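Local coordinates for protein lovastatin nonaketide synthase mokA (Monascus pilosus, PDB 6AD3) that catalyses the iterative assembly of the nonaketide precursor of monacolin K (lovastatin), the part here being its condensation domain, at residues 99-104 against 203-208; 153-158 against 186-191; 210-215 against 366-371; 171-176 against 458-463; 435-440 against 470-475. The protein carries 1 engineered substitution. All blocks are in the same frame, centred on the assembly; numbering follows the deposited sequence.

Interaction 1 of 5, residues 99-104 against 203-208; sequences NNTIGM and VVAYHR
Asn100 and Tyr206 form a hydrogen-bonded pair in antiparallel strands of the mixed N-terminal-lobe sheet of a condensation domain. Asn100 CB sits over the centre of the Tyr206 ring, 3.4 Å from its centroid, a CH-pi contact. Asn100 CG comes next, 3.6 Å from Tyr206 CE2. The amide lies nearly flat against the ring, with their planes 13° apart. OD1 turns to the backbone N of Glu462. ND2 donates to the carbonyl: Asn100 ND2 and Tyr206 O are 3.1 Å apart, in a nearly straight bond (162° at H). Asn100 N binds Tyr206 O too, from the opposite face of the carbonyl plane. With CG beside the backbone N (chi1 -54°), ND2 can join that N on this one oxygen. Tyr206 N returns a bond to Asn100 O, and Ile102 and Val204 exchange a second backbone pair. Arg208 NH2 lies at the Tyr206 ring edge, in its plane, and is hydrogen-bonded to Gly211 O. On the other face of the sheet, Thr101 CG2 meets Val203 CG1 at 3.6 Å.

Interaction 2 of 5, residues 153-158 against 186-191; sequences TKNKVQ and DTLRLV
The flat amide of Asn155 is held at its edge by Thr187. This contact joins the two parallel strands of a beta-alpha-beta unit, with helix 165-176 between them in sequence. Thr187 N donates in the carbonyl plane to a lone pair of Asn155 OD1, at 2.9 Å. Asn155 ND2 lies 3.0 Å from Thr187 OG1, to which it donates within its own amide plane. Leu188 N comes to the same OD1 from above the carbonyl plane, 51° out of it, and Leu188 CB packs against Asn155 CG at 3.7 Å. The amide thus ties down the start of strand 188-195 with three bonds. ND2 also binds Phe129 O. A second flat group, the Arg189 guanidinium, meets the Asp186 carboxylate end-on: NH1 pairs with OD1 and NH2 with OD2. This salt bridge lies within 186-191, at the start of the strand. Between Asn155 and the regular sheet the backbones are splayed, and waters fill in. One water accepts from Lys156 N and lies 2.8 Å from Leu188 O. Another donates to Lys156 O and accepts from both Gln158 NE2 and Leu190 N. Direct pairing follows where Gln158 N donates to Leu190 O at 3.0 Å. Beyond it, Gln158 NE2 rests 3.6 Å from Val191 CG2.

Interaction 3 of 5, residues 210-215 against 366-371; sequences VGDGST and MGFFAN
The Asp212 carboxylate meets the backbone of Phe369 and Ala370 and joins the two lobes of the condensation domain. Its position matches the aspartate of the HHxxxDG motif of this family, in which Arg208 takes the place of the second histidine. Asp212 CG sits between the backbone N and the carbonyl carbon (chi1 64°), which swings the carboxylate toward both the helix start and the loop. OD1 caps helix 213-227 by accepting from Thr215 N. It also forms a salt bridge with Arg357. OD2 turns across the contact and accepts two bonds. Phe369 N reaches Asp212 OD2 at 2.8 Å from above the carboxylate plane; Ala370 N reaches it on the anti side at 3.0 Å. Thr215, three residues on, faces the same loop. Its OG1 donates to a lone pair of Gly367 O, in the carbonyl plane, at 2.7 Å. Gly211 O lies against Phe368 CB. Thr215 and Met366 are set at a slant to each other, with CG2 of Thr215 3.8 Å from SD of Met366.

Interaction 4 of 5, residues 171-176 against 458-463; sequences GYWQLV and IATRER. Engineered in segment 171-176: Trp173 (natural residue Arg).
Tyr172 reaches from helix 165-176 to Ile458 and Thr460 of the edge strand 453-460, and here the packing is tight. Ile458 lies over one face of its ring. Ile458 CD1 is 4.1 Å from the Tyr172 ring centroid and 10° off the normal, a CH-pi contact. The CG2 branch of Ile458 reaches Tyr172 CE2 at 3.9 Å. The first torsion of Ile458 (-22°) is well off a staggered value, which may reflect some strain. At the ring edge the Tyr172 OH and Thr460 OG1 are 2.7 Å apart, a probable hydrogen bond whose direction is not settled. The outer side is looser. Val176 CG1 and Thr460 CG2 only come within 4.1 Å. Trp173, an engineered residue replacing arginine, is exposed. The six-membered end of its indole reaches over, and Trp173 CH2 comes to 3.6 Å from Thr460 OG1. Tyr172 CD2 lies over the indole face. Tyr172 OH is also hydrogen-bonded to Thr101 O on the next strand. The contact is therefore mainly apolar, while the Tyr172 hydroxyl ties the helix to strand 100-107 and probably also to strand 453-460.

Interaction 5 of 5, residues 435-440 against 470-475; sequences AVFDYK and LEMSDD
Tyr439 OH donates to Asp474 OD2 at 2.6 Å, the shortest polar bond of the contact, which pairs neighbouring parallel strands of the C-terminal-lobe sheet. The hydroxyl meets the oxygen on its anti side, and the ring and carboxylate planes are 73° apart. A regular parallel ladder leads up to this bond. Leu470 N binds Val436 O, and Asp438 then both donates to Leu470 O and accepts from Met472 N. Lys440 N repeats the step with Met472 O, and Asp474 N closes it on Lys440 O. The face away from the rings is charged. Asp438 OD2 and Glu471 OE2 are 5.1 Å apart, and their like charges are probably offset by Arg461, a salt-bridge partner of Asp438, and by Lys485, which pairs with Glu471. On the face with the rings, helix 327-343 packs against both strands. Leu470 CD2 lies in the plane of the Phe437 ring, at its edge, 3.7 Å from Phe437 CE1. Met472 SD stands 5.1 Å from the Phe437 ring centroid, obliquely, and 5.4 Å from that of Tyr439, at the edge. Both are Met-aromatic contacts. The bend at the thioether (chi3 56°) leaves Met472 CE 4.0 Å from Tyr439 CD2.

Interactions 1, 2 and 4 gather on one five-stranded mixed sheet. Strands 188-195 and 199-206 join 1 to 2, whose centres are about 11 Å apart. Strands 100-107 and 453-460 join 1 to 4, with centres about 6 Å apart, and helix 165-176 links 4 to 2. The first segment of interaction 3 follows strand 199-206 in the chain. Interaction 3 bridges the lobes, its centre about 11 Å from that of interaction 1. Interaction 5 belongs to the six-stranded sheet, its centre about 18 Å from that of interaction 4. Between its two strands the chain leaves for the other sheet as strand 453-460 and returns, so interactions 4 and 5 cross in sequence. Arg461 joins them by a salt bridge. This crossover and interaction 3 tie the two lobes together.

Interaction 1 of 5, residues 99-104 against 203-208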
# COMPACT_ATOMS: atom_id res chain seq x y z
N ASN A 99 6.87 8.24 -5.60
CA ASN A 99 7.95 7.73 -4.79
C ASN A 99 7.41 7.07 -3.51
O ASN A 99 6.34 7.44 -3.01
CB ASN A 99 8.91 8.84 -4.37
CG ASN A 99 9.77 9.38 -5.53
OD1 ASN A 99 9.74 8.91 -6.67
ND2 ASN A 99 10.57 10.41 -5.20
N ASN A 100 8.17 6.11 -2.99
CA ASN A 100 7.85 5.48 -1.71
C ASN A 100 9.08 5.49 -0.83
O ASN A 100 10.20 5.15 -1.29
CB ASN A 100 7.42 4.03 -1.92
CG ASN A 100 6.29 3.90 -2.90
OD1 ASN A 100 5.12 4.00 -2.51
ND2 ASN A 100 6.62 3.75 -4.18
N THR A 101 8.93 5.90 0.42
CA THR A 101 10.06 6.11 1.30
C THR A 101 9.74 5.71 2.74
O THR A 101 8.83 6.25 3.35
CB THR A 101 10.51 7.59 1.26
OG1 THR A 101 10.50 8.09 -0.08
CG2 THR A 101 11.91 7.76 1.86
N ILE A 102 10.45 4.69 3.24
CA ILE A 102 10.17 4.10 4.55
C ILE A 102 11.42 4.25 5.41
O ILE A 102 12.48 3.72 5.04
CB ILE A 102 9.84 2.60 4.44
CG1 ILE A 102 8.74 2.37 3.42
CG2 ILE A 102 9.41 2.05 5.81
CD1 ILE A 102 7.43 3.11 3.71
N GLY A 103 11.31 5.01 6.52
CA GLY A 103 12.45 5.23 7.42
C GLY A 103 12.25 4.52 8.76
O GLY A 103 11.17 4.57 9.33
N MET A 104 13.22 3.75 9.19
CA MET A 104 13.17 3.10 10.46
C MET A 104 14.26 3.65 11.38
O MET A 104 15.46 3.42 11.16
CB MET A 104 13.32 1.60 10.31
CG MET A 104 13.02 0.86 11.64
SD MET A 104 11.36 1.09 12.40
CE MET A 104 10.35 0.03 11.37
N VAL A 203 16.79 3.96 5.85
CA VAL A 203 15.74 4.28 4.92
C VAL A 203 15.83 3.33 3.72
O VAL A 203 16.88 3.21 3.07
CB VAL A 203 15.85 5.76 4.42
CG1 VAL A 203 14.69 6.12 3.46
CG2 VAL A 203 15.87 6.73 5.60
N VAL A 204 14.68 2.75 3.39
CA VAL A 204 14.44 2.07 2.17
C VAL A 204 13.45 2.88 1.32
O VAL A 204 12.31 3.12 1.71
CB VAL A 204 13.86 0.65 2.42
CG1 VAL A 204 13.48 0.01 1.09
CG2 VAL A 204 14.82 -0.21 3.20
N ALA A 205 13.94 3.37 0.18
CA ALA A 205 13.13 4.12 -0.71
C ALA A 205 13.10 3.41 -2.06
O ALA A 205 14.09 2.86 -2.50
CB ALA A 205 13.65 5.51 -0.86
N TYR A 206 11.94 3.42 -2.68
CA TYR A 206 11.72 2.66 -3.90
C TYR A 206 10.77 3.33 -4.85
O TYR A 206 9.73 3.89 -4.46
CB TYR A 206 11.25 1.23 -3.61
CG TYR A 206 10.00 1.12 -2.77
CD1 TYR A 206 10.07 1.16 -1.39
CD2 TYR A 206 8.76 0.82 -3.36
CE1 TYR A 206 8.93 0.99 -0.61
CE2 TYR A 206 7.64 0.62 -2.60
CZ TYR A 206 7.71 0.73 -1.24
OH TYR A 206 6.59 0.54 -0.49
N HIS A 207 11.15 3.27 -6.13
CA HIS A 207 10.20 3.47 -7.20
C HIS A 207 9.12 2.42 -7.10
O HIS A 207 9.37 1.28 -6.69
CB HIS A 207 10.89 3.41 -8.56
CG HIS A 207 10.01 3.82 -9.69
ND1 HIS A 207 9.96 5.10 -10.21
CD2 HIS A 207 9.14 3.09 -10.42
CE1 HIS A 207 9.07 5.15 -11.17
NE2 HIS A 207 8.54 3.95 -11.30
N ARG A 208 7.90 2.80 -7.50
CA ARG A 208 6.75 1.89 -7.49
C ARG A 208 7.04 0.55 -8.15
O ARG A 208 6.55 -0.46 -7.69
CB ARG A 208 5.59 2.57 -8.20
CG ARG A 208 4.34 1.71 -8.47
CD ARG A 208 3.52 1.47 -7.24
NE ARG A 208 4.13 0.54 -6.30
CZ ARG A 208 3.66 0.27 -5.09
NH1 ARG A 208 2.59 0.88 -4.65
NH2 ARG A 208 4.27 -0.60 -4.31

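Interaction 2 of 5, residues 153-158 against 186-191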
# COMPACT_ATOMS: atom_id res chain seq x y z
N THR A 153 23.84 -4.60 -10.45
CA THR A 153 22.94 -3.51 -10.06
C THR A 153 23.48 -2.15 -10.47
O THR A 153 24.70 -1.89 -10.41
CB THR A 153 22.65 -3.53 -8.52
OG1 THR A 153 21.58 -2.60 -8.21
CG2 THR A 153 23.87 -3.17 -7.74
N LYS A 154 22.57 -1.22 -10.68
CA LYS A 154 22.90 0.19 -10.78
C LYS A 154 22.46 0.99 -9.57
O LYS A 154 22.71 2.18 -9.49
CB LYS A 154 22.29 0.78 -12.05
CG LYS A 154 22.39 -0.13 -13.26
CD LYS A 154 23.80 -0.21 -13.79
CE LYS A 154 23.88 -1.16 -14.98
NZ LYS A 154 25.03 -2.12 -14.85
N ASN A 155 21.92 0.31 -8.55
CA ASN A 155 21.60 0.95 -7.33
C ASN A 155 22.78 0.97 -6.39
O ASN A 155 23.74 0.19 -6.58
CB ASN A 155 20.38 0.26 -6.68
CG ASN A 155 19.07 0.61 -7.39
OD1 ASN A 155 18.81 1.78 -7.68
ND2 ASN A 155 18.31 -0.41 -7.80
N LYS A 156 22.74 1.90 -5.43
CA LYS A 156 23.87 2.11 -4.50
C LYS A 156 23.39 2.09 -3.07
O LYS A 156 22.20 2.36 -2.77
CB LYS A 156 24.59 3.44 -4.75
CG LYS A 156 24.91 3.72 -6.19
CD LYS A 156 26.03 2.84 -6.68
CE LYS A 156 26.58 3.39 -8.00
NZ LYS A 156 27.60 2.47 -8.55
N VAL A 157 24.31 1.75 -2.20
CA VAL A 157 24.09 1.79 -0.75
C VAL A 157 24.89 2.93 -0.17
O VAL A 157 26.09 3.07 -0.48
CB VAL A 157 24.54 0.48 -0.10
CG1 VAL A 157 24.33 0.50 1.40
CG2 VAL A 157 23.81 -0.69 -0.75
N GLN A 158 24.30 3.68 0.75
CA GLN A 158 24.99 4.79 1.38
C GLN A 158 24.90 4.72 2.87
O GLN A 158 23.83 4.41 3.42
CB GLN A 158 24.43 6.10 0.92
CG GLN A 158 24.62 6.32 -0.58
CD GLN A 158 23.70 7.35 -1.11
OE1 GLN A 158 24.08 8.51 -1.25
NE2 GLN A 158 22.46 6.96 -1.34
N ASP A 186 18.05 3.01 -11.93
CA ASP A 186 18.12 3.75 -10.67
C ASP A 186 16.72 3.76 -10.07
O ASP A 186 15.83 4.44 -10.59
CB ASP A 186 18.58 5.20 -10.96
CG ASP A 186 18.56 6.06 -9.75
OD1 ASP A 186 19.08 5.61 -8.72
OD2 ASP A 186 17.96 7.16 -9.78
N THR A 187 16.48 2.83 -9.15
CA THR A 187 15.14 2.48 -8.71
C THR A 187 14.98 2.38 -7.19
O THR A 187 13.85 2.25 -6.71
CB THR A 187 14.69 1.14 -9.30
OG1 THR A 187 15.58 0.10 -8.83
CG2 THR A 187 14.72 1.19 -10.82
N LEU A 188 16.08 2.46 -6.44
CA LEU A 188 16.05 2.21 -4.98
C LEU A 188 17.01 3.19 -4.30
O LEU A 188 18.02 3.64 -4.91
CB LEU A 188 16.59 0.82 -4.71
CG LEU A 188 15.76 -0.43 -4.68
CD1 LEU A 188 16.61 -1.53 -3.99
CD2 LEU A 188 14.44 -0.25 -3.93
N ARG A 189 16.70 3.54 -3.06
CA ARG A 189 17.70 4.14 -2.18
C ARG A 189 17.78 3.33 -0.91
O ARG A 189 16.76 2.89 -0.40
CB ARG A 189 17.35 5.60 -1.83
CG ARG A 189 16.95 6.45 -3.03
CD ARG A 189 18.14 7.13 -3.63
NE ARG A 189 17.78 7.91 -4.82
CZ ARG A 189 17.94 7.48 -6.06
NH1 ARG A 189 18.16 6.19 -6.28
NH2 ARG A 189 17.64 8.29 -7.09
N LEU A 190 19.00 2.96 -0.52
CA LEU A 190 19.22 2.25 0.73
C LEU A 190 20.25 3.02 1.54
O LEU A 190 21.39 3.09 1.12
CB LEU A 190 19.75 0.85 0.47
CG LEU A 190 18.85 -0.06 -0.36
CD1 LEU A 190 19.59 -1.28 -0.85
CD2 LEU A 190 17.62 -0.47 0.42
N VAL A 191 19.78 3.72 2.58
CA VAL A 191 20.58 4.73 3.27
C VAL A 191 20.51 4.55 4.77
O VAL A 191 19.40 4.49 5.35
CB VAL A 191 20.14 6.15 2.91
CG1 VAL A 191 21.03 7.17 3.64
CG2 VAL A 191 20.16 6.34 1.41
O HOH W 1 21.39 4.41 -8.30
O HOH W 2 21.10 4.70 -1.94
O HOH W 3 20.71 3.82 -5.72

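Interaction 3 of 5, residues 210-215 against 366-371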
# COMPACT_ATOMS: atom_id res chain seq x y z
N VAL A 210 9.46 -1.47 -8.33
CA VAL A 210 10.44 -2.43 -7.77
C VAL A 210 10.17 -2.87 -6.34
O VAL A 210 10.92 -3.68 -5.81
CB VAL A 210 11.91 -1.96 -7.89
CG1 VAL A 210 12.24 -1.69 -9.37
CG2 VAL A 210 12.15 -0.69 -7.06
N GLY A 211 9.12 -2.34 -5.73
CA GLY A 211 8.85 -2.66 -4.35
C GLY A 211 7.42 -2.58 -3.90
O GLY A 211 6.51 -2.29 -4.68
N ASP A 212 7.24 -2.90 -2.61
CA ASP A 212 5.95 -2.79 -1.89
C ASP A 212 6.19 -3.18 -0.44
O ASP A 212 7.33 -3.37 -0.05
CB ASP A 212 4.80 -3.65 -2.54
CG ASP A 212 5.03 -5.17 -2.50
OD1 ASP A 212 5.83 -5.69 -1.69
OD2 ASP A 212 4.34 -5.88 -3.27
N GLY A 213 5.16 -3.09 0.40
CA GLY A 213 5.36 -3.26 1.85
C GLY A 213 6.04 -4.59 2.19
O GLY A 213 6.90 -4.65 3.08
N SER A 214 5.64 -5.68 1.53
CA SER A 214 6.29 -6.96 1.76
C SER A 214 7.74 -7.02 1.31
O SER A 214 8.61 -7.64 1.96
CB SER A 214 5.47 -8.09 1.13
OG SER A 214 4.20 -8.16 1.75
N THR A 215 8.03 -6.37 0.19
CA THR A 215 9.39 -6.24 -0.25
C THR A 215 10.26 -5.50 0.75
O THR A 215 11.40 -5.91 1.03
CB THR A 215 9.46 -5.62 -1.64
OG1 THR A 215 8.92 -6.59 -2.58
CG2 THR A 215 10.87 -5.29 -2.03
N MET A 366 11.19 -10.42 -4.20
CA MET A 366 11.20 -8.98 -4.18
C MET A 366 10.44 -8.46 -5.39
O MET A 366 10.45 -9.07 -6.46
CB MET A 366 12.64 -8.45 -4.21
CG MET A 366 13.55 -8.95 -3.11
SD MET A 366 13.01 -8.36 -1.48
CE MET A 366 14.40 -8.91 -0.49
N GLY A 367 9.80 -7.31 -5.21
CA GLY A 367 9.21 -6.56 -6.29
C GLY A 367 7.81 -6.07 -5.92
O GLY A 367 7.45 -6.01 -4.73
N PHE A 368 7.08 -5.64 -6.94
CA PHE A 368 5.80 -4.98 -6.76
C PHE A 368 4.66 -5.96 -7.03
O PHE A 368 4.33 -6.21 -8.19
CB PHE A 368 5.70 -3.76 -7.69
CG PHE A 368 4.36 -3.11 -7.72
CD1 PHE A 368 3.57 -3.03 -6.59
CD2 PHE A 368 3.88 -2.54 -8.91
CE1 PHE A 368 2.37 -2.34 -6.60
CE2 PHE A 368 2.67 -1.86 -8.92
CZ PHE A 368 1.90 -1.79 -7.77
N PHE A 369 4.19 -6.61 -5.97
CA PHE A 369 3.15 -7.66 -6.08
C PHE A 369 1.80 -7.18 -5.60
O PHE A 369 0.80 -7.76 -5.96
CB PHE A 369 3.53 -8.88 -5.26
CG PHE A 369 4.69 -9.65 -5.83
CD1 PHE A 369 4.48 -10.59 -6.82
CD2 PHE A 369 6.00 -9.40 -5.41
CE1 PHE A 369 5.55 -11.33 -7.32
CE2 PHE A 369 7.05 -10.13 -5.91
CZ PHE A 369 6.83 -11.11 -6.84
N ALA A 370 1.80 -6.16 -4.75
CA ALA A 370 0.59 -5.72 -4.03
C ALA A 370 -0.59 -5.34 -4.94
O ALA A 370 -0.42 -4.89 -6.08
CB ALA A 370 0.92 -4.58 -3.07
N ASN A 371 -1.79 -5.54 -4.42
CA ASN A 371 -2.98 -5.44 -5.23
C ASN A 371 -4.10 -4.79 -4.39
O ASN A 371 -3.93 -4.56 -3.15
CB ASN A 371 -3.37 -6.82 -5.65
CG ASN A 371 -4.44 -6.83 -6.75
OD1 ASN A 371 -4.56 -5.91 -7.56
ND2 ASN A 371 -5.13 -7.97 -6.84

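Interaction 4 of 5, residues 171-176 against 458-463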
# COMPACT_ATOMS: atom_id res chain seq x y z
N GLY A 171 17.47 14.48 5.56
CA GLY A 171 17.88 13.55 4.52
C GLY A 171 16.68 12.71 4.04
O GLY A 171 16.55 12.43 2.87
N TYR A 172 15.90 12.23 5.00
CA TYR A 172 14.69 11.45 4.69
C TYR A 172 13.76 12.21 3.74
O TYR A 172 13.36 11.69 2.72
CB TYR A 172 13.97 11.07 5.99
CG TYR A 172 12.61 10.43 5.75
CD1 TYR A 172 12.49 9.05 5.54
CD2 TYR A 172 11.47 11.21 5.63
CE1 TYR A 172 11.25 8.46 5.31
CE2 TYR A 172 10.23 10.62 5.35
CZ TYR A 172 10.14 9.25 5.17
OH TYR A 172 8.90 8.65 4.94
N TRP A 173 13.43 13.45 4.08
CA TRP A 173 12.53 14.23 3.24
C TRP A 173 13.14 14.61 1.88
O TRP A 173 12.42 14.74 0.88
CB TRP A 173 12.01 15.46 4.00
CG TRP A 173 11.09 15.10 5.13
CD1 TRP A 173 11.40 15.08 6.46
CD2 TRP A 173 9.80 14.49 5.02
NE1 TRP A 173 10.30 14.66 7.19
CE2 TRP A 173 9.34 14.22 6.32
CE3 TRP A 173 8.95 14.21 3.93
CZ2 TRP A 173 8.11 13.61 6.56
CZ3 TRP A 173 7.73 13.62 4.17
CH2 TRP A 173 7.33 13.30 5.46
N GLN A 174 14.48 14.65 1.79
CA GLN A 174 15.12 14.74 0.47
C GLN A 174 14.92 13.46 -0.38
O GLN A 174 14.60 13.53 -1.58
CB GLN A 174 16.64 15.02 0.62
CG GLN A 174 16.97 16.44 1.08
CD GLN A 174 18.38 16.57 1.70
OE1 GLN A 174 18.67 17.53 2.42
NE2 GLN A 174 19.25 15.59 1.44
N LEU A 175 14.95 12.30 0.28
CA LEU A 175 14.73 11.02 -0.41
C LEU A 175 13.28 10.88 -0.88
O LEU A 175 13.03 10.37 -1.96
CB LEU A 175 15.13 9.85 0.48
CG LEU A 175 16.61 9.67 0.79
CD1 LEU A 175 16.82 8.58 1.83
CD2 LEU A 175 17.42 9.33 -0.46
N VAL A 176 12.36 11.54 -0.18
CA VAL A 176 10.98 11.58 -0.59
C VAL A 176 10.82 12.28 -1.93
O VAL A 176 9.96 11.91 -2.74
CB VAL A 176 10.08 12.21 0.52
CG1 VAL A 176 8.69 12.54 0.00
CG2 VAL A 176 9.99 11.26 1.69
N ILE A 458 8.81 6.03 9.99
CA ILE A 458 8.23 7.16 9.25
C ILE A 458 7.97 6.57 7.87
O ILE A 458 8.88 6.02 7.26
CB ILE A 458 9.24 8.30 8.93
CG1 ILE A 458 10.41 8.33 9.85
CG2 ILE A 458 8.55 9.65 8.77
CD1 ILE A 458 11.36 9.47 9.52
N ALA A 459 6.75 6.68 7.39
CA ALA A 459 6.36 6.10 6.12
C ALA A 459 5.73 7.14 5.23
O ALA A 459 4.79 7.82 5.62
CB ALA A 459 5.38 4.95 6.34
N THR A 460 6.27 7.28 4.04
CA THR A 460 5.64 8.14 3.02
C THR A 460 5.46 7.31 1.73
O THR A 460 6.35 7.23 0.89
CB THR A 460 6.48 9.42 2.76
OG1 THR A 460 6.77 10.06 4.01
CG2 THR A 460 5.76 10.34 1.85
N ARG A 461 4.30 6.71 1.60
CA ARG A 461 3.94 5.96 0.42
C ARG A 461 3.47 6.91 -0.69
O ARG A 461 3.08 8.05 -0.41
CB ARG A 461 2.80 5.00 0.77
CG ARG A 461 3.20 3.93 1.75
CD ARG A 461 2.04 3.01 2.08
NE ARG A 461 1.65 2.23 0.93
CZ ARG A 461 0.64 1.36 0.93
NH1 ARG A 461 -0.07 1.15 2.03
NH2 ARG A 461 0.32 0.73 -0.18
N GLU A 462 3.48 6.42 -1.92
CA GLU A 462 3.01 7.17 -3.06
C GLU A 462 1.64 7.73 -2.81
O GLU A 462 0.83 7.12 -2.14
CB GLU A 462 2.96 6.28 -4.32
CG GLU A 462 1.98 5.10 -4.19
CD GLU A 462 1.80 4.31 -5.46
OE1 GLU A 462 2.41 4.69 -6.49
OE2 GLU A 462 1.14 3.25 -5.41
N ARG A 463 1.35 8.84 -3.49
CA ARG A 463 -0.03 9.35 -3.54
C ARG A 463 -0.88 8.40 -4.36
O ARG A 463 -0.36 7.64 -5.18
CB ARG A 463 -0.07 10.74 -4.19
CG ARG A 463 0.64 11.80 -3.38
CD ARG A 463 0.43 13.19 -3.98
NE ARG A 463 1.25 14.20 -3.33
CZ ARG A 463 1.38 15.46 -3.77
NH1 ARG A 463 0.67 15.90 -4.82
NH2 ARG A 463 2.12 16.31 -3.09

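Interaction 5 of 5, residues 435-440 against 470-475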
# COMPACT_ATOMS: atom_id res chain seq x y z
N ALA A 435 -12.64 4.55 -1.68
CA ALA A 435 -12.11 4.27 -0.36
C ALA A 435 -11.22 3.03 -0.41
O ALA A 435 -11.55 2.03 -1.06
CB ALA A 435 -13.26 4.00 0.60
N VAL A 436 -10.14 3.05 0.38
CA VAL A 436 -9.24 1.90 0.50
C VAL A 436 -9.02 1.59 1.98
O VAL A 436 -8.92 2.50 2.80
CB VAL A 436 -7.89 2.18 -0.20
CG1 VAL A 436 -6.80 1.18 0.20
CG2 VAL A 436 -8.06 2.20 -1.71
N PHE A 437 -8.82 0.30 2.25
CA PHE A 437 -8.47 -0.23 3.54
C PHE A 437 -7.24 -1.13 3.39
O PHE A 437 -7.25 -2.10 2.61
CB PHE A 437 -9.63 -1.05 4.12
CG PHE A 437 -9.33 -1.66 5.49
CD1 PHE A 437 -9.22 -0.85 6.60
CD2 PHE A 437 -9.12 -3.01 5.66
CE1 PHE A 437 -8.93 -1.37 7.85
CE2 PHE A 437 -8.93 -3.55 6.93
CZ PHE A 437 -8.81 -2.73 8.02
N ASP A 438 -6.19 -0.83 4.13
CA ASP A 438 -4.93 -1.58 4.02
C ASP A 438 -4.45 -1.94 5.41
O ASP A 438 -4.05 -1.07 6.19
CB ASP A 438 -3.88 -0.73 3.29
CG ASP A 438 -2.54 -1.45 3.09
OD1 ASP A 438 -2.31 -2.45 3.77
OD2 ASP A 438 -1.80 -1.07 2.14
N TYR A 439 -4.52 -3.25 5.72
CA TYR A 439 -4.18 -3.75 7.05
C TYR A 439 -3.03 -4.74 6.91
O TYR A 439 -3.03 -5.61 6.03
CB TYR A 439 -5.40 -4.46 7.64
CG TYR A 439 -5.14 -5.31 8.86
CD1 TYR A 439 -4.60 -6.58 8.76
CD2 TYR A 439 -5.44 -4.83 10.12
CE1 TYR A 439 -4.41 -7.39 9.87
CE2 TYR A 439 -5.30 -5.65 11.25
CZ TYR A 439 -4.81 -6.94 11.09
OH TYR A 439 -4.57 -7.72 12.22
N LYS A 440 -2.03 -4.55 7.75
CA LYS A 440 -0.92 -5.50 7.86
C LYS A 440 -0.57 -5.84 9.31
O LYS A 440 -0.82 -5.05 10.23
CB LYS A 440 0.28 -4.97 7.10
CG LYS A 440 1.05 -3.90 7.84
CD LYS A 440 2.23 -3.40 7.03
CE LYS A 440 2.93 -2.30 7.83
NZ LYS A 440 4.13 -1.79 7.17
N LEU A 470 -7.55 4.29 4.78
CA LEU A 470 -7.20 3.89 6.13
C LEU A 470 -6.13 2.79 6.02
O LEU A 470 -6.38 1.72 5.43
CB LEU A 470 -8.42 3.35 6.88
CG LEU A 470 -8.14 2.63 8.20
CD1 LEU A 470 -7.44 3.55 9.16
CD2 LEU A 470 -9.43 2.13 8.84
N GLU A 471 -4.91 3.10 6.49
CA GLU A 471 -3.83 2.13 6.53
C GLU A 471 -3.56 1.83 8.00
O GLU A 471 -3.61 2.74 8.81
CB GLU A 471 -2.54 2.71 5.95
CG GLU A 471 -2.64 3.12 4.52
CD GLU A 471 -1.36 3.71 4.00
OE1 GLU A 471 -1.41 4.47 3.01
OE2 GLU A 471 -0.29 3.25 4.48
N MET A 472 -3.45 0.54 8.34
CA MET A 472 -3.20 0.12 9.72
C MET A 472 -2.04 -0.85 9.76
O MET A 472 -1.93 -1.74 8.89
CB MET A 472 -4.38 -0.66 10.27
CG MET A 472 -5.62 0.06 10.47
SD MET A 472 -6.76 -1.14 11.21
CE MET A 472 -5.85 -1.72 12.68
N SER A 473 -1.26 -0.76 10.83
CA SER A 473 -0.33 -1.82 11.23
C SER A 473 -0.85 -2.40 12.52
O SER A 473 -1.23 -1.68 13.43
CB SER A 473 1.09 -1.26 11.42
OG SER A 473 1.64 -0.82 10.16
N ASP A 474 -0.74 -3.71 12.65
CA ASP A 474 -1.18 -4.42 13.85
C ASP A 474 -0.05 -5.39 14.21
O ASP A 474 -0.19 -6.61 14.11
CB ASP A 474 -2.49 -5.14 13.55
CG ASP A 474 -3.06 -5.89 14.75
OD1 ASP A 474 -2.57 -5.68 15.85
OD2 ASP A 474 -4.05 -6.65 14.54
N ASP A 475 1.07 -4.83 14.65
CA ASP A 475 2.26 -5.61 15.03
C ASP A 475 1.94 -6.23 16.40
O ASP A 475 1.52 -5.51 17.30
CB ASP A 475 3.46 -4.66 15.13
CG ASP A 475 4.75 -5.35 15.50
OD1 ASP A 475 4.69 -6.33 16.26
OD2 ASP A 475 5.80 -4.88 15.02